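Sporozoite-specific SAG protein (PDB 2WNK) is a SAG2-related surface antigen of Toxoplasma gondii sporozoites, built from two SRS domains, that probably acts at the parasite surface in contacts with the host. Local coordinates at residues E18-V23 and D87-A92; F26-T31 and F98-T103; E91-V96 and L126-P131. All coordinates share one frame; numbering follows the deposited sequence.

Interaction 1 (E18-V23 and D87-A92); sequences EKAGHV and DALPEA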
loop_
_atom_site.group_PDB
_atom_site.type_symbol
_atom_site.label_atom_id
_atom_site.label_comp_id
_atom_site.label_asym_id
_atom_site.label_seq_id
_atom_site.Cartn_x
_atom_site.Cartn_y
_atom_site.Cartn_z
ATOM N N GLU A 18 -0.829 -2.383 -2.534
ATOM C CA GLU A 18 0.073 -1.232 -2.624
ATOM C C GLU A 18 0.610 -0.762 -1.268
ATOM O O GLU A 18 1.647 -0.089 -1.187
ATOM C CB GLU A 18 -0.673 -0.080 -3.292
ATOM C CG GLU A 18 -1.425 -0.493 -4.546
ATOM C CD GLU A 18 -0.749 -0.012 -5.808
ATOM O OE1 GLU A 18 -1.467 0.178 -6.823
ATOM O OE2 GLU A 18 0.487 0.200 -5.774
ATOM N N LYS A 19 -0.095 -1.118 -0.202
ATOM C CA LYS A 19 0.187 -0.560 1.117
ATOM C C LYS A 19 0.104 -1.613 2.198
ATOM O O LYS A 19 -0.743 -2.505 2.118
ATOM C CB LYS A 19 -0.869 0.461 1.444
ATOM C CG LYS A 19 -0.531 1.822 1.144
ATOM C CD LYS A 19 -1.358 2.607 2.092
ATOM C CE LYS A 19 -1.252 4.049 1.848
ATOM N NZ LYS A 19 -1.951 4.765 2.936
ATOM N N ALA A 20 0.966 -1.501 3.203
ATOM C CA ALA A 20 0.891 -2.393 4.349
ATOM C C ALA A 20 -0.469 -2.217 5.012
ATOM O O ALA A 20 -0.902 -1.082 5.252
ATOM C CB ALA A 20 2.012 -2.092 5.336
ATOM N N GLY A 21 -1.130 -3.335 5.312
ATOM C CA GLY A 21 -2.444 -3.307 5.944
ATOM C C GLY A 21 -3.621 -3.241 4.984
ATOM O O GLY A 21 -4.767 -3.128 5.435
ATOM N N HIS A 22 -3.371 -3.276 3.678
ATOM C CA HIS A 22 -4.450 -3.256 2.697
ATOM C C HIS A 22 -5.001 -4.670 2.509
ATOM O O HIS A 22 -4.323 -5.652 2.819
ATOM C CB HIS A 22 -3.999 -2.644 1.367
ATOM C CG HIS A 22 -4.134 -1.148 1.324
ATOM N ND1 HIS A 22 -4.085 -0.418 0.152
ATOM C CD2 HIS A 22 -4.363 -0.252 2.317
ATOM C CE1 HIS A 22 -4.247 0.864 0.429
ATOM N NE2 HIS A 22 -4.419 0.992 1.733
ATOM N N VAL A 23 -6.238 -4.758 2.038
ATOM C CA VAL A 23 -6.891 -6.043 1.876
ATOM C C VAL A 23 -7.380 -6.226 0.444
ATOM O O VAL A 23 -7.782 -5.258 -0.237
ATOM C CB VAL A 23 -8.066 -6.263 2.895
ATOM C CG1 VAL A 23 -7.834 -5.486 4.196
ATOM C CG2 VAL A 23 -9.408 -5.951 2.283
ATOM N N ASP A 87 -0.211 -7.543 6.066
ATOM C CA ASP A 87 0.087 -6.737 7.252
ATOM C C ASP A 87 1.392 -5.947 7.067
ATOM O O ASP A 87 1.502 -4.799 7.498
ATOM C CB ASP A 87 0.178 -7.645 8.508
ATOM C CG ASP A 87 -1.171 -8.298 8.886
ATOM O OD1 ASP A 87 -2.175 -7.577 8.982
ATOM O OD2 ASP A 87 -1.236 -9.541 9.075
ATOM N N ALA A 88 2.387 -6.570 6.440
ATOM C CA ALA A 88 3.639 -5.884 6.126
ATOM C C ALA A 88 4.017 -6.232 4.700
ATOM O O ALA A 88 3.842 -7.385 4.286
ATOM C CB ALA A 88 4.755 -6.299 7.098
ATOM N N LEU A 89 4.470 -5.246 3.923
ATOM C CA LEU A 89 4.854 -5.508 2.525
ATOM C C LEU A 89 6.213 -6.196 2.459
ATOM O O LEU A 89 7.079 -5.957 3.294
ATOM C CB LEU A 89 4.852 -4.233 1.666
ATOM C CG LEU A 89 3.528 -3.475 1.509
ATOM C CD1 LEU A 89 3.690 -2.232 0.666
ATOM C CD2 LEU A 89 2.537 -4.396 0.847
ATOM N N PRO A 90 6.384 -7.072 1.481
ATOM C CA PRO A 90 7.635 -7.810 1.362
ATOM C C PRO A 90 8.765 -6.879 0.920
ATOM O O PRO A 90 8.510 -5.798 0.397
ATOM C CB PRO A 90 7.328 -8.840 0.270
ATOM C CG PRO A 90 6.263 -8.209 -0.554
ATOM C CD PRO A 90 5.428 -7.394 0.403
ATOM N N GLU A 91 10.011 -7.304 1.066
ATOM C CA GLU A 91 11.082 -6.397 0.652
ATOM C C GLU A 91 11.189 -6.278 -0.857
ATOM O O GLU A 91 11.666 -5.260 -1.364
ATOM C CB GLU A 91 12.441 -6.737 1.257
ATOM C CG GLU A 91 13.273 -5.442 1.507
ATOM C CD GLU A 91 12.424 -4.293 2.105
ATOM O OE1 GLU A 91 12.108 -3.306 1.390
ATOM O OE2 GLU A 91 12.049 -4.380 3.294
ATOM N N ALA A 92 10.772 -7.328 -1.568
ATOM C CA ALA A 92 10.732 -7.298 -3.013
ATOM C C ALA A 92 9.311 -7.573 -3.495
ATOM O O ALA A 92 8.609 -8.386 -2.917
ATOM C CB ALA A 92 11.673 -8.340 -3.589
#
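Leu89 points its side chain at the backbone of Glu18, Lys19 and Ala20, meeting peptide atoms more than side chains. Its CG is anti to the carbonyl carbon, beside the backbone N (chi1 -61°), and sits 3.7 Å from Ala20 N. From that branch point the two methyls diverge: CD1 comes within 3.5 Å of Glu18 O, while CD2 approaches Lys19 C at 3.9 Å. The methyl of Ala20 answers only loosely, its CB lying 4.3 Å from Leu89 CG, and has its nearer neighbour in the backbone of 87-92, with Ala20 CB 3.5 Å from Asp87 O. No hydrogen bond links the two segments. The chain at 18-23 reverses through a type II beta turn from Lys19 to His22, closed by the hydrogen bond from His22 N to Lys19 O, 3.2 Å, which joins strand 12-17 of one sheet of the first SRS domain to strand 22-28 of the other; segment 87-92 makes a similar passage from strand 80-86 to strand 94-101. Within the turn Lys19 CB lies 3.4 Å above the plane of the His22 ring, over its centre, and Lys19 NZ is hydrogen-bonded to Cys158 O. Val127 and Ala130 also touch the Leu89 side chain.

Interaction 2 (F26-T31 and F98-T103); sequences FNCPST and FLCQRT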
loop_
_atom_site.group_PDB
_atom_site.type_symbol
_atom_site.label_atom_id
_atom_site.label_comp_id
_atom_site.label_asym_id
_atom_site.label_seq_id
_atom_site.Cartn_x
_atom_site.Cartn_y
_atom_site.Cartn_z
ATOM N N PHE A 26 -11.811 -11.148 -2.998
ATOM C CA PHE A 26 -12.239 -11.740 -4.246
ATOM C C PHE A 26 -13.189 -12.895 -3.998
ATOM O O PHE A 26 -13.307 -13.388 -2.886
ATOM C CB PHE A 26 -11.039 -12.191 -5.086
ATOM C CG PHE A 26 -10.232 -13.298 -4.465
ATOM C CD1 PHE A 26 -10.513 -14.625 -4.764
ATOM C CD2 PHE A 26 -9.140 -13.006 -3.656
ATOM C CE1 PHE A 26 -9.744 -15.665 -4.238
ATOM C CE2 PHE A 26 -8.362 -14.048 -3.107
ATOM C CZ PHE A 26 -8.677 -15.388 -3.409
ATOM N N ASN A 27 -13.874 -13.304 -5.055
ATOM C CA ASN A 27 -14.889 -14.318 -4.947
ATOM C C ASN A 27 -14.662 -15.431 -5.976
ATOM O O ASN A 27 -14.346 -15.164 -7.140
ATOM C CB ASN A 27 -16.266 -13.676 -5.130
ATOM C CG ASN A 27 -17.353 -14.684 -5.408
ATOM O OD1 ASN A 27 -17.712 -14.927 -6.569
ATOM N ND2 ASN A 27 -17.887 -15.281 -4.345
ATOM N N CYS A 28 -14.814 -16.658 -5.508
ATOM C CA CYS A 28 -14.957 -17.834 -6.397
ATOM C C CYS A 28 -16.456 -18.120 -6.506
ATOM O O CYS A 28 -17.073 -18.518 -5.515
ATOM C CB CYS A 28 -14.239 -19.056 -5.815
ATOM S SG CYS A 28 -12.368 -18.939 -5.857
ATOM N N PRO A 29 -17.025 -17.891 -7.690
ATOM C CA PRO A 29 -18.459 -17.949 -7.841
ATOM C C PRO A 29 -18.927 -19.340 -7.786
ATOM O O PRO A 29 -18.227 -20.285 -7.801
ATOM C CB PRO A 29 -18.696 -17.363 -9.217
ATOM C CG PRO A 29 -17.585 -17.656 -9.961
ATOM C CD PRO A 29 -16.434 -17.495 -8.963
ATOM N N SER A 30 -20.227 -19.439 -7.737
ATOM C CA SER A 30 -20.865 -20.691 -7.562
ATOM C C SER A 30 -20.386 -21.890 -8.385
ATOM O O SER A 30 -20.225 -22.921 -7.879
ATOM C CB SER A 30 -22.333 -20.466 -7.855
ATOM O OG SER A 30 -22.938 -21.622 -7.616
ATOM N N THR A 31 -20.215 -21.736 -9.660
ATOM C CA THR A 31 -19.856 -22.883 -10.458
ATOM C C THR A 31 -18.400 -23.282 -10.160
ATOM O O THR A 31 -18.024 -24.413 -10.163
ATOM C CB THR A 31 -20.112 -22.596 -11.906
ATOM O OG1 THR A 31 -19.380 -23.506 -12.731
ATOM C CG2 THR A 31 -19.780 -21.226 -12.227
ATOM N N PHE A 98 -4.126 -17.845 -7.119
ATOM C CA PHE A 98 -5.060 -18.890 -6.768
ATOM C C PHE A 98 -5.833 -19.340 -7.995
ATOM O O PHE A 98 -5.842 -18.628 -9.027
ATOM C CB PHE A 98 -6.089 -18.344 -5.754
ATOM C CG PHE A 98 -5.442 -17.776 -4.517
ATOM C CD1 PHE A 98 -5.035 -18.631 -3.488
ATOM C CD2 PHE A 98 -5.200 -16.408 -4.410
ATOM C CE1 PHE A 98 -4.432 -18.155 -2.333
ATOM C CE2 PHE A 98 -4.577 -15.905 -3.262
ATOM C CZ PHE A 98 -4.190 -16.785 -2.227
ATOM N N LEU A 99 -6.491 -20.503 -7.894
ATOM C CA LEU A 99 -7.501 -20.853 -8.873
ATOM C C LEU A 99 -8.855 -21.027 -8.210
ATOM O O LEU A 99 -8.937 -21.552 -7.088
ATOM C CB LEU A 99 -7.149 -22.194 -9.529
ATOM C CG LEU A 99 -5.923 -22.035 -10.438
ATOM C CD1 LEU A 99 -5.344 -23.396 -10.829
ATOM C CD2 LEU A 99 -6.287 -21.215 -11.698
ATOM N N CYS A 100 -9.911 -20.691 -8.951
ATOM C CA CYS A 100 -11.272 -21.016 -8.566
ATOM C C CYS A 100 -11.659 -22.162 -9.500
ATOM O O CYS A 100 -11.539 -22.022 -10.727
ATOM C CB CYS A 100 -12.192 -19.820 -8.821
ATOM S SG CYS A 100 -11.872 -18.339 -7.768
ATOM N N GLN A 101 -12.064 -23.263 -8.919
ATOM C CA GLN A 101 -12.338 -24.475 -9.660
ATOM C C GLN A 101 -13.591 -25.152 -9.179
ATOM O O GLN A 101 -14.051 -24.871 -8.138
ATOM C CB GLN A 101 -11.168 -25.449 -9.540
ATOM C CG GLN A 101 -10.978 -26.125 -8.269
ATOM C CD GLN A 101 -9.663 -26.895 -8.150
ATOM O OE1 GLN A 101 -9.464 -27.667 -7.243
ATOM N NE2 GLN A 101 -8.784 -26.646 -9.037
ATOM N N ARG A 102 -14.111 -26.067 -9.980
ATOM C CA ARG A 102 -15.190 -26.928 -9.548
ATOM C C ARG A 102 -14.863 -27.700 -8.296
ATOM O O ARG A 102 -13.763 -28.070 -8.044
ATOM C CB ARG A 102 -15.565 -27.917 -10.679
ATOM C CG ARG A 102 -16.654 -27.448 -11.580
ATOM C CD ARG A 102 -16.562 -27.884 -13.040
ATOM N NE ARG A 102 -16.258 -26.683 -13.771
ATOM C CZ ARG A 102 -15.710 -26.581 -14.961
ATOM N NH1 ARG A 102 -15.482 -25.389 -15.408
ATOM N NH2 ARG A 102 -15.444 -27.660 -15.722
ATOM N N THR A 103 -15.865 -27.977 -7.505
ATOM C CA THR A 103 -15.730 -28.824 -6.359
ATOM C C THR A 103 -15.155 -30.147 -6.772
ATOM O O THR A 103 -15.653 -30.731 -7.698
ATOM C CB THR A 103 -17.102 -29.141 -5.777
ATOM O OG1 THR A 103 -17.800 -27.929 -5.566
ATOM C CG2 THR A 103 -16.945 -29.846 -4.504
#
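Cys28 and Cys100 are joined by a disulfide, their SG atoms 2.1 Å apart, and the two halves of the bridge have nearly the same conformation. In both, SG is anti to the carbonyl carbon and beside the backbone N. The torsion about the S-S bond is -72°, a left-handed twist, and Cys28 CA and Cys100 CA are 5.3 Å apart. Two residues earlier on each strand a phenylalanine points toward the other segment. Phe26 CG is wedged between its own backbone N and carbonyl carbon, the crowded position, whereas Phe98 CG is anti to the carbonyl carbon. The side chains cross at about a right angle, yet the ring planes lie only 29° apart; slid past each other, with centroids 5.5 Å apart, the rings barely overlap. Their closest approach is Phe26 CZ to Phe98 CD2, 3.8 Å. Strands 22-28 and 94-101 belong to different sheets, so this is the interior of a disulfide-bridged beta sandwich, the SRS domain, where Ile35, Val123 and Ile125 pack on both rings and Phe82 meets the ring of Phe26. Beyond the disulfide the contact reaches the surface: Arg102 CG lies 3.6 Å from Thr31 O, and from there the chain, bent at chi2 and chi3, carries the guanidinium to a salt bridge with Glu9.

Interaction 3 (E91-V96 and L126-P131); sequences EAETSV and LVKAAP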
loop_
_atom_site.group_PDB
_atom_site.type_symbol
_atom_site.label_atom_id
_atom_site.label_comp_id
_atom_site.label_asym_id
_atom_site.label_seq_id
_atom_site.Cartn_x
_atom_site.Cartn_y
_atom_site.Cartn_z
ATOM N N GLU A 91 10.011 -7.304 1.066
ATOM C CA GLU A 91 11.082 -6.397 0.652
ATOM C C GLU A 91 11.189 -6.278 -0.857
ATOM O O GLU A 91 11.666 -5.260 -1.364
ATOM C CB GLU A 91 12.441 -6.737 1.257
ATOM C CG GLU A 91 13.273 -5.442 1.507
ATOM C CD GLU A 91 12.424 -4.293 2.105
ATOM O OE1 GLU A 91 12.108 -3.306 1.390
ATOM O OE2 GLU A 91 12.049 -4.380 3.294
ATOM N N ALA A 92 10.772 -7.328 -1.568
ATOM C CA ALA A 92 10.732 -7.298 -3.013
ATOM C C ALA A 92 9.311 -7.573 -3.495
ATOM O O ALA A 92 8.609 -8.386 -2.917
ATOM C CB ALA A 92 11.673 -8.340 -3.589
ATOM N N GLU A 93 8.922 -6.902 -4.570
ATOM C CA GLU A 93 7.632 -7.127 -5.220
ATOM C C GLU A 93 7.490 -8.590 -5.608
ATOM O O GLU A 93 8.434 -9.195 -6.160
ATOM C CB GLU A 93 7.569 -6.260 -6.475
ATOM C CG GLU A 93 6.554 -6.650 -7.496
ATOM C CD GLU A 93 6.310 -5.562 -8.515
ATOM O OE1 GLU A 93 6.314 -4.378 -8.130
ATOM O OE2 GLU A 93 6.118 -5.877 -9.709
ATOM N N THR A 94 6.323 -9.164 -5.340
ATOM C CA THR A 94 6.117 -10.530 -5.764
ATOM C C THR A 94 4.660 -10.809 -6.064
ATOM O O THR A 94 3.777 -9.939 -5.893
ATOM C CB THR A 94 6.661 -11.487 -4.715
ATOM O OG1 THR A 94 6.671 -12.823 -5.257
ATOM C CG2 THR A 94 5.853 -11.378 -3.459
ATOM N N SER A 95 4.410 -12.028 -6.523
ATOM C CA SER A 95 3.080 -12.396 -6.985
ATOM C C SER A 95 2.628 -13.675 -6.289
ATOM O O SER A 95 3.400 -14.630 -6.139
ATOM C CB SER A 95 3.079 -12.645 -8.491
ATOM O OG SER A 95 3.113 -11.438 -9.232
ATOM N N VAL A 96 1.373 -13.706 -5.859
ATOM C CA VAL A 96 0.743 -14.953 -5.480
ATOM C C VAL A 96 -0.472 -15.234 -6.383
ATOM O O VAL A 96 -1.058 -14.322 -6.948
ATOM C CB VAL A 96 0.348 -15.039 -3.987
ATOM C CG1 VAL A 96 1.624 -14.890 -3.094
ATOM C CG2 VAL A 96 -0.671 -13.977 -3.604
ATOM N N LEU A 126 -0.701 -9.165 -7.162
ATOM C CA LEU A 126 0.628 -8.544 -7.205
ATOM C C LEU A 126 0.847 -7.738 -5.918
ATOM O O LEU A 126 0.070 -6.845 -5.603
ATOM C CB LEU A 126 0.747 -7.624 -8.416
ATOM C CG LEU A 126 2.151 -6.992 -8.507
ATOM C CD1 LEU A 126 3.204 -8.049 -8.696
ATOM C CD2 LEU A 126 2.266 -5.900 -9.569
ATOM N N VAL A 127 1.887 -8.066 -5.169
ATOM C CA VAL A 127 2.150 -7.369 -3.922
ATOM C C VAL A 127 3.407 -6.500 -4.109
ATOM O O VAL A 127 4.485 -6.999 -4.447
ATOM C CB VAL A 127 2.327 -8.356 -2.768
ATOM C CG1 VAL A 127 2.563 -7.611 -1.468
ATOM C CG2 VAL A 127 1.083 -9.263 -2.639
ATOM N N LYS A 128 3.256 -5.195 -3.924
ATOM C CA LYS A 128 4.370 -4.266 -4.174
ATOM C C LYS A 128 5.385 -4.317 -3.040
ATOM O O LYS A 128 5.048 -4.753 -1.926
ATOM C CB LYS A 128 3.841 -2.836 -4.312
ATOM C CG LYS A 128 2.875 -2.634 -5.481
ATOM C CD LYS A 128 3.649 -2.284 -6.737
ATOM C CE LYS A 128 2.773 -2.176 -7.978
ATOM N NZ LYS A 128 2.123 -0.836 -8.064
ATOM N N ALA A 129 6.623 -3.885 -3.313
ATOM C CA ALA A 129 7.666 -3.923 -2.298
ATOM C C ALA A 129 7.421 -2.795 -1.282
ATOM O O ALA A 129 6.842 -1.777 -1.626
ATOM C CB ALA A 129 9.059 -3.779 -2.924
ATOM N N ALA A 130 7.834 -2.995 -0.033
ATOM C CA ALA A 130 7.719 -1.982 0.998
ATOM C C ALA A 130 8.511 -0.742 0.585
ATOM O O ALA A 130 9.655 -0.873 0.171
ATOM C CB ALA A 130 8.299 -2.512 2.280
ATOM N N PRO A 131 7.910 0.457 0.702
ATOM C CA PRO A 131 8.717 1.670 0.431
ATOM C C PRO A 131 9.835 1.788 1.467
ATOM O O PRO A 131 9.673 1.389 2.644
ATOM C CB PRO A 131 7.728 2.836 0.593
ATOM C CG PRO A 131 6.369 2.237 0.666
ATOM C CD PRO A 131 6.489 0.762 0.984
HETATM O O HOH W 1 7.234 -2.795 -6.169
#
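Thr94 and Val127 exchange two backbone hydrogen bonds, Thr94 N to Val127 O at 3.0 Å and Val127 N to Thr94 O at 2.8 Å. The second is the straighter, 171° at the hydrogen against 154°, and runs nearly along the C=O axis. This hydrogen-bonded pair, followed by the non-hydrogen-bonded pair Ser95 with Leu126, forms one end of the antiparallel pairing of strands 94-101 and 121-127. Each acceptor also has a carbon neighbour: Glu93 CA makes a CA-H...O contact to Val127 O at 3.2 Å, and Leu126 CD1 lies 3.4 Å from Thr94 O. The same methyl touches Ser95 OG, whose hydrogen-bond partner is His124 NE2. Where the strand pairing ends, a water takes over: it donates to Glu93 OE1 at 2.7 Å and accepts from Ala129 N at 3.1 Å, tying the carboxylate to the backbone of the other segment. Glu93 CG is anti to the backbone N (chi1 161°), and the extended chain beyond it brings OE2 up to both methyls of Leu126 and OE1 beside Lys128 CD. The two charges do not meet, Glu93 OE1 standing 5.5 Å from Lys128 NZ, and the ammonium makes its salt bridge with Glu18 instead. Farther along, Ala129 CB packs against Glu91 O and Glu93 N. The chemistry implies that direct backbone hydrogen bonds join the two strands at the end of their pairing, whereas beyond it a water-mediated link and methyl packing connect the segments, with the Glu93 carboxylate possibly adding weak electrostatic attraction for Lys128.

Interactions 1 and 3 lie close together, their centres about 7 Å apart, and share Glu91 and Ala92. They also touch directly: Glu18 OE2 and Lys128 NZ form a salt bridge at 3.0 Å, Pro90 O and Ala130 N a probable hydrogen bond at 2.9 Å, and Pro90 CD packs 3.4 Å from Val127 CG1. Interaction 2 lies well away, its centre about 25 Å from that of interaction 1 and about 24 Å from that of interaction 3. Strands carry the connection: 22-28 runs from interaction 1 to interaction 2, and 94-101 from interaction 3 to interaction 2, so interactions 1 and 3 lie near one end of the first SRS domain and the disulfide of interaction 2, which joins its two sheets, lies toward the other.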